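Local coordinates for protein prophenoloxidase b (Marsupenaeus japonicus, PDB 3WKY) that probably oxidises phenols once activated, as a hemolymph prophenoloxidase of the type 3 copper family that carries a dicopper-dioxygen cluster, at residues Pro412-Thr415 / Pro416-Ser420; His405-Lys408 / Leu409-Pro413; Val516-Tyr520 / Ala521-Arg525. One frame throughout, in Å; residues are numbered along the deposited sequence.

Contact 1: Pro412-Thr415 / Pro416-Ser420; sequences PPYT and PRQLS. With NAG (2-acetamido-2-deoxy-beta-D-glucopyranose), chain E.
Thr-415 and Gln-418 form a capping box at the start of the short helix 416-419, with two hydrogen bonds running in opposite senses. The hydroxyl Thr-415 OG1 accepts from Gln-418 N at 3.1 Å, the N-cap bond proper; a chi1 of 66° points it back at the N-H groups of the first turn. In return Gln-418 OE1 accepts from Thr-415 N at 3.0 Å, nearly straight at 165°, in the carbonyl plane and on a lone pair. A water also donates to Gln-418 OE1, 2.7 Å away, and ties it to Pro-413 O. The other end of this buried amide, Gln-418 NE2, donates to Asn-326 and to the backbone oxygen of Leu-684 of a second subunit. Between the backbones, the bond from Leu-419 N to Thr-415 O is weak at 3.2 Å.

The apolar part brackets the cap as a hydrophobic staple: Tyr-414 CB, just before it, meets Leu-419 CG at 3.6 Å, and the two side chains cross at about a right angle. The amide of Gln-418 comes to the edge of the Tyr-414 ring, the planes 63° apart, with Gln-418 OE1 3.7 Å from Tyr-414 CD1. That ring is held in turn by Glu-637, which bonds its hydroxyl, and by Arg-638 in a cation-pi contact.

Toward the sugar, one conformer of Arg-417 places NH1 2.7 Å from O3 of the N-acetylglucosamine on Asn-422, a weak bond made near the guanidinium plane.

Because the helix is short and poorly bonded along its own backbone, the paired side-chain bonds probably do much to define where it begins, while Gln-418 links that start to the neighbouring subunit.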
loop_
_atom_site.group_PDB
_atom_site.type_symbol
_atom_site.label_atom_id
_atom_site.label_comp_id
_atom_site.label_asym_id
_atom_site.label_seq_id
_atom_site.Cartn_x
_atom_site.Cartn_y
_atom_site.Cartn_z
ATOM N N PRO A 412 33.040 26.797 5.305
ATOM C CA PRO A 412 33.145 27.587 6.539
ATOM C C PRO A 412 32.573 28.977 6.331
ATOM O O PRO A 412 32.640 29.501 5.214
ATOM C CB PRO A 412 34.663 27.673 6.787
ATOM C CG PRO A 412 35.287 27.519 5.444
ATOM C CD PRO A 412 34.349 26.549 4.671
ATOM N N PRO A 413 32.004 29.577 7.386
ATOM C CA PRO A 413 31.493 30.947 7.267
ATOM C C PRO A 413 32.612 31.877 6.812
ATOM O O PRO A 413 33.779 31.598 7.103
ATOM C CB PRO A 413 31.107 31.302 8.706
ATOM C CG PRO A 413 30.829 29.967 9.367
ATOM C CD PRO A 413 31.786 29.001 8.730
ATOM N N TYR A 414 32.263 32.933 6.083
ATOM C CA TYR A 414 33.236 33.958 5.719
ATOM C C TYR A 414 33.878 34.524 6.983
ATOM O O TYR A 414 33.190 34.778 7.975
ATOM C CB TYR A 414 32.569 35.074 4.912
ATOM C CG TYR A 414 32.124 34.617 3.537
ATOM C CD1 TYR A 414 33.058 34.327 2.548
ATOM C CD2 TYR A 414 30.776 34.491 3.225
ATOM C CE1 TYR A 414 32.652 33.913 1.282
ATOM C CE2 TYR A 414 30.361 34.060 1.960
ATOM C CZ TYR A 414 31.300 33.781 1.002
ATOM O OH TYR A 414 30.885 33.362 -0.244
ATOM N N THR A 415 35.199 34.692 6.952
ATOM C CA THR A 415 35.933 35.261 8.100
ATOM C C THR A 415 35.700 36.767 8.188
ATOM O O THR A 415 35.207 37.372 7.232
ATOM C CB THR A 415 37.444 35.004 7.969
ATOM O OG1 THR A 415 37.955 35.727 6.840
ATOM C CG2 THR A 415 37.719 33.507 7.802
ATOM N N PRO A 416 36.041 37.387 9.338
ATOM C CA PRO A 416 35.922 38.848 9.419
ATOM C C PRO A 416 36.666 39.540 8.281
ATOM O O PRO A 416 36.143 40.483 7.682
ATOM C CB PRO A 416 36.579 39.168 10.765
ATOM C CG PRO A 416 36.270 37.954 11.602
ATOM C CD PRO A 416 36.320 36.780 10.656
ATOM N N ARG A 417 37.859 39.063 7.964
ATOM C CA ARG A 417 38.654 39.656 6.894
ATOM C C ARG A 417 37.966 39.503 5.539
ATOM O O ARG A 417 38.026 40.399 4.697
ATOM C CB ARG A 417 40.048 39.025 6.850
ATOM C CG ARG A 417 40.992 39.671 5.847
ATOM C CD ARG A 417 41.260 41.131 6.213
ATOM N NE ARG A 417 42.042 41.824 5.191
ATOM C CZ ARG A 417 41.518 42.569 4.219
ATOM N NH1 ARG A 417 42.312 43.156 3.336
ATOM N NH2 ARG A 417 40.202 42.722 4.127
ATOM N N GLN A 418 37.311 38.359 5.320
ATOM C CA GLN A 418 36.622 38.135 4.053
ATOM C C GLN A 418 35.391 39.022 3.881
ATOM O O GLN A 418 34.875 39.153 2.766
ATOM C CB GLN A 418 36.223 36.649 3.887
ATOM C CG GLN A 418 37.392 35.724 3.569
ATOM C CD GLN A 418 36.945 34.282 3.454
ATOM O OE1 GLN A 418 36.224 33.785 4.317
ATOM N NE2 GLN A 418 37.372 33.606 2.400
ATOM N N LEU A 419 34.919 39.627 4.973
ATOM C CA LEU A 419 33.709 40.452 4.925
ATOM C C LEU A 419 34.003 41.936 5.175
ATOM O O LEU A 419 33.131 42.778 5.004
ATOM C CB LEU A 419 32.684 39.996 5.963
ATOM C CG LEU A 419 32.106 38.593 5.753
ATOM C CD1 LEU A 419 31.204 38.237 6.929
ATOM C CD2 LEU A 419 31.331 38.550 4.445
ATOM N N SER A 420 35.225 42.224 5.596
ATOM C CA SER A 420 35.580 43.596 5.966
ATOM C C SER A 420 35.737 44.487 4.732
ATOM O O SER A 420 35.992 44.015 3.628
ATOM C CB SER A 420 36.859 43.615 6.802
ATOM O OG SER A 420 37.963 43.167 6.038
HETATM C C1 NAG E . 41.377 49.005 2.689
HETATM C C2 NAG E . 41.500 47.504 3.008
HETATM C C3 NAG E . 42.828 46.833 2.630
HETATM C C4 NAG E . 43.647 47.577 1.584
HETATM C C5 NAG E . 43.624 49.057 1.898
HETATM C C6 NAG E . 44.544 49.829 0.956
HETATM C C7 NAG E . 40.143 47.012 5.002
HETATM C C8 NAG E . 39.786 47.779 6.243
HETATM N N2 NAG E . 41.316 47.304 4.439
HETATM O O3 NAG E . 42.556 45.536 2.146
HETATM O O4 NAG E . 44.980 47.116 1.590
HETATM O O5 NAG E . 42.297 49.485 1.727
HETATM O O6 NAG E . 44.193 49.537 -0.380
HETATM O O7 NAG E . 39.364 46.162 4.569
HETATM O O HOH W 1 35.901 31.233 5.195
#

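Contact 2: His405-Lys408 / Leu409-Pro413; sequences HRYK and LTQPP
His-405 O takes the N-H of Leu-409 at 2.9 Å, the regular bonding of helix 391-409 in its last turn. The spacing then tightens: Thr-410 N donates to Tyr-407 O, and Gln-411 N to Lys-408 O at 3.0 Å, both three residues back. A water bridges Lys-408 O and Gln-411 O.

The Thr-410 hydroxyl doubles the hold on Tyr-407 O. With chi1 at 63°, OG1 points back to the helix and donates to Tyr-407 O over a short 2.5 Å, in the carbonyl plane and on a lone pair. Gln-411 NE2 donates to that same Thr-410 OG1 at 3.0 Å, within its amide plane; the planes of the amide and the Tyr-407 ring are 20° apart, with NE2 3.4 Å from Tyr-407 CE1. Asp-325 bonds both the hydroxyl of Tyr-407 and, through its backbone N, Gln-411 OE1. On another side of the helix, Leu-409 CG sits over one face of the His-405 imidazole, 3.8 Å from its centroid, a CH-pi contact.

With an alanine in place of Thr-410, Tyr-407 O would probably lose its in-plane donor and Gln-411 NE2 be left without its acceptor, its amide freer to turn. The hydroxyl thus works as a relay, giving to a carbonyl and receiving from an amide where the chain leaves the helix.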
loop_
_atom_site.group_PDB
_atom_site.type_symbol
_atom_site.label_atom_id
_atom_site.label_comp_id
_atom_site.label_asym_id
_atom_site.label_seq_id
_atom_site.Cartn_x
_atom_site.Cartn_y
_atom_site.Cartn_z
ATOM N N HIS A 405 22.865 23.873 -2.250
ATOM C CA HIS A 405 22.845 24.425 -0.883
ATOM C C HIS A 405 23.475 23.421 0.082
ATOM O O HIS A 405 24.167 23.806 1.028
ATOM C CB HIS A 405 21.404 24.768 -0.462
ATOM C CG HIS A 405 21.281 25.290 0.937
ATOM N ND1 HIS A 405 21.826 26.494 1.333
ATOM C CD2 HIS A 405 20.666 24.779 2.031
ATOM C CE1 HIS A 405 21.557 26.698 2.611
ATOM N NE2 HIS A 405 20.847 25.677 3.056
ATOM N N ARG A 406 23.248 22.128 -0.157
ATOM C CA ARG A 406 23.920 21.097 0.633
ATOM C C ARG A 406 25.424 21.315 0.572
ATOM O O ARG A 406 26.120 21.254 1.595
ATOM C CB ARG A 406 23.602 19.698 0.099
ATOM C CG ARG A 406 24.174 18.556 0.956
ATOM C CD ARG A 406 24.043 17.215 0.206
ATOM N NE ARG A 406 24.429 16.069 1.033
ATOM C CZ ARG A 406 23.563 15.210 1.573
ATOM N NH1 ARG A 406 22.252 15.356 1.380
ATOM N NH2 ARG A 406 24.011 14.200 2.306
ATOM N N TYR A 407 25.927 21.573 -0.631
ATOM C CA TYR A 407 27.344 21.840 -0.773
ATOM C C TYR A 407 27.714 23.165 -0.071
ATOM O O TYR A 407 28.698 23.222 0.687
ATOM C CB TYR A 407 27.800 21.836 -2.243
ATOM C CG TYR A 407 29.156 22.502 -2.319
ATOM C CD1 TYR A 407 30.303 21.822 -1.919
ATOM C CD2 TYR A 407 29.280 23.843 -2.690
ATOM C CE1 TYR A 407 31.556 22.467 -1.921
ATOM C CE2 TYR A 407 30.513 24.477 -2.696
ATOM C CZ TYR A 407 31.643 23.786 -2.312
ATOM O OH TYR A 407 32.878 24.424 -2.311
ATOM N N LYS A 408 26.941 24.223 -0.305
ATOM C CA LYS A 408 27.286 25.512 0.327
ATOM C C LYS A 408 27.404 25.394 1.843
ATOM O O LYS A 408 28.290 25.994 2.452
ATOM C CB LYS A 408 26.289 26.617 -0.036
ATOM C CG LYS A 408 26.343 27.069 -1.501
ATOM C CD LYS A 408 27.640 27.841 -1.801
ATOM C CE LYS A 408 27.596 28.460 -3.212
ATOM N NZ LYS A 408 28.810 29.330 -3.457
ATOM N N LEU A 409 26.517 24.614 2.456
ATOM C CA LEU A 409 26.541 24.461 3.911
ATOM C C LEU A 409 27.815 23.787 4.439
ATOM O O LEU A 409 28.156 23.926 5.623
ATOM C CB LEU A 409 25.290 23.716 4.400
ATOM C CG LEU A 409 23.975 24.497 4.335
ATOM C CD1 LEU A 409 22.821 23.650 4.875
ATOM C CD2 LEU A 409 24.073 25.842 5.082
ATOM N N THR A 410 28.531 23.068 3.580
ATOM C CA THR A 410 29.779 22.438 4.019
ATOM C C THR A 410 30.919 23.453 4.126
ATOM O O THR A 410 31.981 23.140 4.654
ATOM C CB THR A 410 30.253 21.314 3.085
ATOM O OG1 THR A 410 30.539 21.852 1.786
ATOM C CG2 THR A 410 29.188 20.206 2.972
ATOM N N GLN A 411 30.700 24.651 3.606
ATOM C CA GLN A 411 31.768 25.654 3.579
ATOM C C GLN A 411 31.822 26.437 4.876
ATOM O O GLN A 411 30.784 26.709 5.496
ATOM C CB GLN A 411 31.584 26.581 2.374
ATOM C CG GLN A 411 31.646 25.795 1.054
ATOM C CD GLN A 411 32.917 24.981 0.948
ATOM O OE1 GLN A 411 34.002 25.545 0.811
ATOM N NE2 GLN A 411 32.798 23.646 1.033
ATOM N N PRO A 412 33.040 26.797 5.305
ATOM C CA PRO A 412 33.145 27.587 6.539
ATOM C C PRO A 412 32.573 28.977 6.331
ATOM O O PRO A 412 32.640 29.501 5.214
ATOM C CB PRO A 412 34.663 27.673 6.787
ATOM C CG PRO A 412 35.287 27.519 5.444
ATOM C CD PRO A 412 34.349 26.549 4.671
ATOM N N PRO A 413 32.004 29.577 7.386
ATOM C CA PRO A 413 31.493 30.947 7.267
ATOM C C PRO A 413 32.612 31.877 6.812
ATOM O O PRO A 413 33.779 31.598 7.103
ATOM C CB PRO A 413 31.107 31.302 8.706
ATOM C CG PRO A 413 30.829 29.967 9.367
ATOM C CD PRO A 413 31.786 29.001 8.730
HETATM O O HOH W 2 28.466 27.770 4.534
#

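Contact 3: Val516-Tyr520 / Ala521-Arg525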
loop_
_atom_site.group_PDB
_atom_site.type_symbol
_atom_site.label_atom_id
_atom_site.label_comp_id
_atom_site.label_asym_id
_atom_site.label_seq_id
_atom_site.Cartn_x
_atom_site.Cartn_y
_atom_site.Cartn_z
ATOM N N VAL A 516 5.872 34.232 9.712
ATOM C CA VAL A 516 6.980 34.235 10.663
ATOM C C VAL A 516 8.193 34.905 10.014
ATOM O O VAL A 516 8.421 34.725 8.819
ATOM C CB VAL A 516 7.332 32.791 11.069
ATOM C CG1 VAL A 516 8.593 32.744 11.926
ATOM C CG2 VAL A 516 6.157 32.149 11.810
ATOM N N LYS A 517 8.953 35.694 10.776
ATOM C CA LYS A 517 10.174 36.301 10.248
ATOM C C LYS A 517 11.201 35.240 9.904
ATOM O O LYS A 517 11.568 34.418 10.745
ATOM C CB LYS A 517 10.790 37.271 11.257
ATOM C CG LYS A 517 10.209 38.662 11.210
ATOM C CD LYS A 517 11.118 39.645 11.948
ATOM C CE LYS A 517 10.348 40.426 12.991
ATOM N NZ LYS A 517 9.510 39.519 13.826
ATOM N N MET A 518 11.666 35.243 8.662
ATOM C CA MET A 518 12.672 34.271 8.273
ATOM C C MET A 518 14.025 34.612 8.892
ATOM O O MET A 518 14.460 35.770 8.862
ATOM C CB MET A 518 12.744 34.159 6.750
ATOM C CG MET A 518 11.532 33.429 6.173
ATOM S SD MET A 518 11.799 32.934 4.463
ATOM C CE MET A 518 11.353 34.432 3.574
ATOM N N ASN A 519 14.663 33.612 9.495
ATOM C CA ASN A 519 15.994 33.794 10.062
ATOM C C ASN A 519 17.061 33.792 8.968
ATOM O O ASN A 519 16.734 33.612 7.793
ATOM C CB ASN A 519 16.292 32.765 11.166
ATOM C CG ASN A 519 16.344 31.322 10.658
ATOM O OD1 ASN A 519 16.316 31.051 9.453
ATOM N ND2 ASN A 519 16.445 30.383 11.596
ATOM N N TYR A 520 18.318 34.008 9.348
ATOM C CA TYR A 520 19.415 34.027 8.389
ATOM C C TYR A 520 19.477 32.737 7.567
ATOM O O TYR A 520 19.619 32.783 6.347
ATOM C CB TYR A 520 20.760 34.273 9.097
ATOM C CG TYR A 520 21.949 34.297 8.158
ATOM C CD1 TYR A 520 22.542 33.122 7.717
ATOM C CD2 TYR A 520 22.488 35.512 7.714
ATOM C CE1 TYR A 520 23.623 33.141 6.854
ATOM C CE2 TYR A 520 23.570 35.541 6.847
ATOM C CZ TYR A 520 24.131 34.358 6.422
ATOM O OH TYR A 520 25.215 34.364 5.570
ATOM N N ALA A 521 19.406 31.592 8.238
ATOM C CA ALA A 521 19.508 30.302 7.548
ATOM C C ALA A 521 18.430 30.106 6.474
ATOM O O ALA A 521 18.713 29.589 5.385
ATOM C CB ALA A 521 19.477 29.154 8.561
ATOM N N SER A 522 17.202 30.502 6.782
ATOM C CA SER A 522 16.101 30.359 5.831
ATOM C C SER A 522 16.221 31.348 4.684
ATOM O O SER A 522 15.877 31.030 3.548
ATOM C CB SER A 522 14.752 30.544 6.531
ATOM O OG SER A 522 14.590 29.579 7.556
ATOM N N LEU A 523 16.708 32.554 4.982
ATOM C CA LEU A 523 16.841 33.576 3.951
ATOM C C LEU A 523 17.866 33.211 2.885
ATOM O O LEU A 523 17.769 33.678 1.752
ATOM C CB LEU A 523 17.191 34.939 4.585
ATOM C CG LEU A 523 16.054 35.601 5.363
ATOM C CD1 LEU A 523 16.578 36.836 6.140
ATOM C CD2 LEU A 523 14.955 36.024 4.417
ATOM N N LEU A 524 18.854 32.389 3.234
ATOM C CA LEU A 524 19.829 31.927 2.241
ATOM C C LEU A 524 19.164 31.302 1.014
ATOM O O LEU A 524 19.699 31.368 -0.092
ATOM C CB LEU A 524 20.790 30.897 2.835
ATOM C CG LEU A 524 21.772 31.354 3.908
ATOM C CD1 LEU A 524 22.626 30.176 4.361
ATOM C CD2 LEU A 524 22.658 32.484 3.382
ATOM N N ARG A 525 17.995 30.702 1.198
ATOM C CA ARG A 525 17.362 30.002 0.082
ATOM C C ARG A 525 16.592 30.991 -0.792
ATOM O O ARG A 525 16.083 30.614 -1.852
ATOM C CB ARG A 525 16.409 28.908 0.581
ATOM C CG ARG A 525 16.996 27.980 1.662
ATOM C CD ARG A 525 18.322 27.314 1.233
ATOM N NE ARG A 525 18.279 26.745 -0.118
ATOM C CZ ARG A 525 17.756 25.552 -0.416
ATOM N NH1 ARG A 525 17.195 24.813 0.537
ATOM N NH2 ARG A 525 17.776 25.110 -1.670
HETATM O O HOH W 3 13.203 31.046 9.557
#
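Asn-519 is the N-cap of the short helix 520-523; Met-518, just before the cap, and Leu-523, four residues after it, form a hydrophobic staple across it.

Of the hydrogen bonds, the capping one joins Asn-519 OD1 to Ser-522 N at 2.9 Å, the N-H pointing almost straight at the end of the amide C=O (C=O...N angle 161°). A chi1 of 65° folds the amide over the helix start, where OD1 meets this N-H of the first turn. The main-chain bonds span four residues, Leu-523 N giving to Asn-519 O at 3.0 Å and Leu-524 N to Tyr-520 O at 3.2 Å. Asn-519 therefore accepts through both its side chain and its backbone.

Two apolar pairs line the turn. Met-518 CB packs against Leu-523 CD2 at 3.7 Å, and the methyl carbon Met-518 CE curls back to within 4.0 Å of the same Leu-523 CD2; Pro-509 and Ala-508 of strand 501-509 continue this packing. In the other pair Leu-524 CD2 touches Tyr-520 CE1 at 3.7 Å. The Tyr-520 ring also meets Phe-648, and its hydroxyl is bonded to the backbone O of Arg-638. Ala-521 packs on Val-516 of a second subunit.

A water links the two residues joined by the capping bond: it accepts from Asn-519 N at 3.0 Å and donates to Ser-522 OG at 2.8 Å.

In the fold
Contacts 1 and 2 share Pro-412 and Pro-413, and their centres lie about 14 Å apart along the linker from helix 391-409 to helix 416-419; both also touch a second subunit. Contact 3, from much later in the chain, packs against contact 2: His-405 CG lies 3.5 Å from Arg-525 NE, and His-405 CE1 lies 4.0 Å from Leu-524 CD1. Contacts 1 and 3 come only to about 6 Å at their nearest atoms. Glu-637 joins contacts 1 and 2, bonding Tyr-414 and Lys-408, while Arg-638 serves Pro-412, Tyr-414 and Tyr-520. Helix 391-409, ending at contact 2, carries Phe-393 and His-397 of the dicopper-dioxygen pocket.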